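Local structure of Non-reducing end beta-L-arabinofuranosidase (Bacteroides thetaiotaomicron, 5MQO) at residues 240-253 with 299-313. The protein is a glycoside hydrolase of family GH127, probably an aceric acidase that takes part in the breakdown of complex plant pectin by a gut bacterium. Sequence-based numbering, arbitrary orientation.
Sequences ICPSHYMGVVEMYR and RANYLYAGVADVYAE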
# COMPACT_ATOMS: atom_id res chain seq x y z
N ILE A 240 14.15 15.43 -4.71
CA ILE A 240 12.88 15.15 -5.48
C ILE A 240 12.65 13.61 -5.63
O ILE A 240 11.53 13.18 -5.95
CB ILE A 240 12.76 15.95 -6.86
CG1 ILE A 240 12.31 17.41 -6.63
CG2 ILE A 240 11.76 15.31 -7.84
CD1 ILE A 240 12.25 18.29 -7.87
N CYS A 241 13.70 12.79 -5.37
CA CYS A 241 13.51 11.40 -4.96
C CYS A 241 13.15 11.36 -3.46
O CYS A 241 13.98 11.70 -2.60
CB CYS A 241 14.73 10.53 -5.23
SG CYS A 241 14.25 8.82 -5.57
N PRO A 242 11.89 10.97 -3.14
CA PRO A 242 11.42 10.97 -1.75
C PRO A 242 11.61 9.64 -1.01
O PRO A 242 11.36 9.56 0.19
CB PRO A 242 9.95 11.29 -1.92
CG PRO A 242 9.59 10.55 -3.19
CD PRO A 242 10.81 10.57 -4.07
N SER A 243 12.03 8.59 -1.74
CA SER A 243 12.59 7.37 -1.16
C SER A 243 13.67 7.68 -0.12
O SER A 243 13.79 6.99 0.89
CB SER A 243 13.25 6.54 -2.28
OG SER A 243 14.38 7.22 -2.85
N HIS A 244 14.47 8.70 -0.42
CA HIS A 244 15.59 9.13 0.42
C HIS A 244 15.31 9.19 1.92
O HIS A 244 16.14 8.75 2.70
CB HIS A 244 16.10 10.52 -0.03
CG HIS A 244 16.89 10.50 -1.30
ND1 HIS A 244 17.78 11.50 -1.64
CD2 HIS A 244 16.94 9.59 -2.31
CE1 HIS A 244 18.33 11.22 -2.81
NE2 HIS A 244 17.84 10.07 -3.24
N TYR A 245 14.16 9.75 2.31
CA TYR A 245 13.87 10.07 3.73
C TYR A 245 13.81 8.78 4.56
O TYR A 245 14.39 8.70 5.64
CB TYR A 245 12.54 10.81 3.87
CG TYR A 245 12.53 12.18 3.24
CD1 TYR A 245 12.20 12.34 1.89
CD2 TYR A 245 12.81 13.30 3.98
CE1 TYR A 245 12.18 13.58 1.29
CE2 TYR A 245 12.78 14.55 3.40
CZ TYR A 245 12.47 14.69 2.05
OH TYR A 245 12.43 15.94 1.45
N MET A 246 13.10 7.79 4.01
CA MET A 246 12.97 6.47 4.60
C MET A 246 14.31 5.71 4.59
O MET A 246 14.74 5.20 5.63
CB MET A 246 11.86 5.67 3.87
CG MET A 246 10.45 5.96 4.40
SD MET A 246 9.00 5.39 3.48
CE MET A 246 9.63 3.88 2.74
N GLY A 247 14.98 5.69 3.44
CA GLY A 247 16.28 5.02 3.28
C GLY A 247 17.35 5.45 4.26
O GLY A 247 18.08 4.63 4.79
N VAL A 248 17.40 6.76 4.52
CA VAL A 248 18.40 7.36 5.42
C VAL A 248 18.08 7.04 6.89
O VAL A 248 18.99 6.73 7.66
CB VAL A 248 18.62 8.88 5.13
CG1 VAL A 248 17.43 9.73 5.54
CG2 VAL A 248 19.84 9.43 5.85
N VAL A 249 16.81 7.08 7.28
CA VAL A 249 16.40 6.65 8.63
C VAL A 249 16.57 5.13 8.78
O VAL A 249 16.95 4.62 9.85
CB VAL A 249 14.95 7.05 8.97
CG1 VAL A 249 14.53 6.49 10.33
CG2 VAL A 249 14.80 8.56 8.99
N GLU A 250 16.31 4.40 7.71
CA GLU A 250 16.52 2.97 7.79
C GLU A 250 18.03 2.65 7.89
O GLU A 250 18.41 1.67 8.50
CB GLU A 250 15.84 2.26 6.62
CG GLU A 250 15.51 0.81 6.91
CD GLU A 250 14.63 0.60 8.13
OE1 GLU A 250 14.84 -0.42 8.85
OE2 GLU A 250 13.71 1.43 8.36
N MET A 251 18.88 3.49 7.33
CA MET A 251 20.32 3.30 7.49
C MET A 251 20.81 3.63 8.86
O MET A 251 21.71 2.94 9.36
CB MET A 251 21.11 4.09 6.47
CG MET A 251 21.39 3.27 5.24
SD MET A 251 22.72 2.10 5.57
CE MET A 251 22.72 1.34 3.97
N TYR A 252 20.23 4.66 9.49
CA TYR A 252 20.55 4.94 10.91
C TYR A 252 20.13 3.76 11.77
O TYR A 252 20.92 3.25 12.54
CB TYR A 252 19.86 6.20 11.39
CG TYR A 252 19.80 6.36 12.89
CD1 TYR A 252 20.94 6.68 13.64
CD2 TYR A 252 18.59 6.24 13.56
CE1 TYR A 252 20.87 6.85 15.02
CE2 TYR A 252 18.50 6.41 14.94
CZ TYR A 252 19.64 6.71 15.67
OH TYR A 252 19.48 6.88 17.04
N ARG A 253 18.90 3.31 11.59
CA ARG A 253 18.43 2.06 12.17
C ARG A 253 19.37 0.89 11.99
O ARG A 253 19.57 0.14 12.93
CB ARG A 253 17.06 1.67 11.62
CG ARG A 253 15.95 2.50 12.26
CD ARG A 253 14.67 2.44 11.49
NE ARG A 253 13.72 3.38 12.03
CZ ARG A 253 12.54 3.65 11.45
NH1 ARG A 253 12.18 3.01 10.34
NH2 ARG A 253 11.71 4.54 11.99
N ARG A 299 5.07 12.17 -3.86
CA ARG A 299 5.97 13.02 -3.09
C ARG A 299 5.39 13.30 -1.70
O ARG A 299 6.09 13.17 -0.71
CB ARG A 299 6.27 14.31 -3.85
CG ARG A 299 7.08 14.15 -5.15
CD ARG A 299 7.65 15.46 -5.69
NE ARG A 299 7.29 15.74 -7.10
CZ ARG A 299 7.52 16.90 -7.75
NH1 ARG A 299 8.14 17.95 -7.19
NH2 ARG A 299 7.13 17.02 -9.02
N ALA A 300 4.10 13.63 -1.65
CA ALA A 300 3.39 13.89 -0.41
C ALA A 300 3.47 12.71 0.57
O ALA A 300 3.89 12.82 1.72
CB ALA A 300 1.93 14.16 -0.72
N ASN A 301 3.01 11.58 0.09
CA ASN A 301 2.83 10.45 0.94
C ASN A 301 4.18 9.91 1.39
O ASN A 301 4.33 9.60 2.57
CB ASN A 301 1.99 9.40 0.26
CG ASN A 301 0.52 9.76 0.18
OD1 ASN A 301 0.04 10.71 0.81
ND2 ASN A 301 -0.23 8.97 -0.58
N TYR A 302 5.17 9.83 0.49
CA TYR A 302 6.53 9.41 0.88
C TYR A 302 7.17 10.37 1.89
O TYR A 302 7.83 9.92 2.81
CB TYR A 302 7.46 9.18 -0.34
CG TYR A 302 7.26 7.82 -1.00
CD1 TYR A 302 7.94 6.71 -0.55
CD2 TYR A 302 6.36 7.64 -2.02
CE1 TYR A 302 7.75 5.45 -1.12
CE2 TYR A 302 6.16 6.40 -2.59
CZ TYR A 302 6.86 5.30 -2.14
OH TYR A 302 6.67 4.06 -2.72
N LEU A 303 6.92 11.68 1.74
CA LEU A 303 7.30 12.68 2.77
C LEU A 303 6.69 12.32 4.08
O LEU A 303 7.41 12.21 5.06
CB LEU A 303 6.85 14.11 2.42
CG LEU A 303 6.89 15.20 3.52
CD1 LEU A 303 8.28 15.47 4.02
CD2 LEU A 303 6.33 16.52 3.01
N TYR A 304 5.37 12.13 4.10
CA TYR A 304 4.67 11.89 5.37
C TYR A 304 5.21 10.63 6.09
O TYR A 304 5.43 10.65 7.31
CB TYR A 304 3.12 11.86 5.21
CG TYR A 304 2.55 13.01 4.44
CD1 TYR A 304 3.11 14.27 4.52
CD2 TYR A 304 1.44 12.83 3.61
CE1 TYR A 304 2.60 15.33 3.81
CE2 TYR A 304 0.91 13.90 2.89
CZ TYR A 304 1.51 15.15 3.00
OH TYR A 304 1.04 16.24 2.32
N ALA A 305 5.45 9.60 5.30
CA ALA A 305 6.07 8.38 5.76
C ALA A 305 7.42 8.64 6.41
O ALA A 305 7.67 8.19 7.54
CB ALA A 305 6.27 7.45 4.59
N GLY A 306 8.28 9.34 5.67
CA GLY A 306 9.64 9.67 6.10
C GLY A 306 9.63 10.45 7.39
O GLY A 306 10.45 10.18 8.27
N VAL A 307 8.71 11.39 7.52
CA VAL A 307 8.59 12.17 8.75
C VAL A 307 8.19 11.31 9.97
O VAL A 307 8.69 11.54 11.07
CB VAL A 307 7.62 13.36 8.54
CG1 VAL A 307 7.24 14.06 9.85
CG2 VAL A 307 8.26 14.37 7.60
N ALA A 308 7.32 10.34 9.75
CA ALA A 308 6.91 9.41 10.79
C ALA A 308 8.09 8.61 11.25
O ALA A 308 8.27 8.37 12.44
CB ALA A 308 5.83 8.50 10.30
N ASP A 309 8.91 8.21 10.29
CA ASP A 309 10.19 7.56 10.58
C ASP A 309 11.15 8.43 11.42
O ASP A 309 11.77 7.94 12.36
CB ASP A 309 10.86 7.07 9.28
CG ASP A 309 10.49 5.65 8.95
OD1 ASP A 309 10.11 4.90 9.88
OD2 ASP A 309 10.60 5.26 7.77
N VAL A 310 11.24 9.73 11.12
CA VAL A 310 12.03 10.63 11.98
C VAL A 310 11.38 10.75 13.34
O VAL A 310 12.09 10.66 14.35
CB VAL A 310 12.25 12.02 11.36
CG1 VAL A 310 12.85 13.01 12.38
CG2 VAL A 310 13.15 11.87 10.13
N TYR A 311 10.05 10.88 13.38
CA TYR A 311 9.34 10.94 14.67
C TYR A 311 9.64 9.71 15.53
O TYR A 311 9.85 9.84 16.73
CB TYR A 311 7.83 11.14 14.51
CG TYR A 311 7.18 11.06 15.85
CD1 TYR A 311 7.19 12.15 16.72
CD2 TYR A 311 6.66 9.84 16.32
CE1 TYR A 311 6.64 12.06 18.00
CE2 TYR A 311 6.11 9.74 17.58
CZ TYR A 311 6.10 10.83 18.41
OH TYR A 311 5.55 10.65 19.63
N ALA A 312 9.67 8.53 14.92
CA ALA A 312 9.98 7.29 15.65
C ALA A 312 11.26 7.37 16.46
O ALA A 312 11.37 6.74 17.51
CB ALA A 312 10.08 6.12 14.69
N GLU A 313 12.22 8.14 15.94
CA GLU A 313 13.54 8.30 16.54
C GLU A 313 13.63 9.51 17.44
O GLU A 313 14.26 9.41 18.48
CB GLU A 313 14.63 8.38 15.44
CG GLU A 313 14.55 7.30 14.36
CD GLU A 313 14.55 5.87 14.91
OE1 GLU A 313 15.16 5.62 16.00
OE2 GLU A 313 13.95 4.98 14.24
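R253 reaches across from helix 243-253 and sets its guanidinium between two acids of helix 299-313. NE points to E313 OE2 at 2.7 Å, a straight bond (N-H...O 163°) that lies in the guanidinium plane and meets the oxygen nearly along its C-O bond; NH2 adds a weak bond to the same oxygen. D309 is gripped differently: NH1 and NH2 both converge on its OD1, NH2 at 2.7 Å, and come from one face of the carboxylate, whose plane stands 84° from that of the guanidinium. CG of R253 lies beside the backbone N, and the chain then runs extended to NE, which brings the guanidinium to both acids. NH1 also bonds OE2 of E250 (3.0 Å), one turn earlier, while V249 CG1 covers part of one guanidinium face. With an alanine in place of R253, the three acids would probably lose the cation they share, and E313 the arginine that bonds its OE2.

Toward the other end the contact turns apolar. M246 fits as a knob into the hole formed by Y302, A305, G306 and D309, its SD 3.6 Å from A305 CB, and P242 CB rests 3.6 Å from Y302 CB. At G306 the backbones come closest, CA to CA 4.9 Å from M246; a CB there would collide with that of Y245. Within the helical catalytic domain, the axes of 243-253 and 299-313 approach to 8.1 Å with N-to-C directions 21° apart.

Second-shell groups hold the acids: R394 of helix 382-399 and R206 form salt bridges with D309 OD2 and E250 OE1, and S31 OG hydrogen-bonds E313 OE2. D309 and E250, each buried and paired with two arginines, are likely to remain ionised.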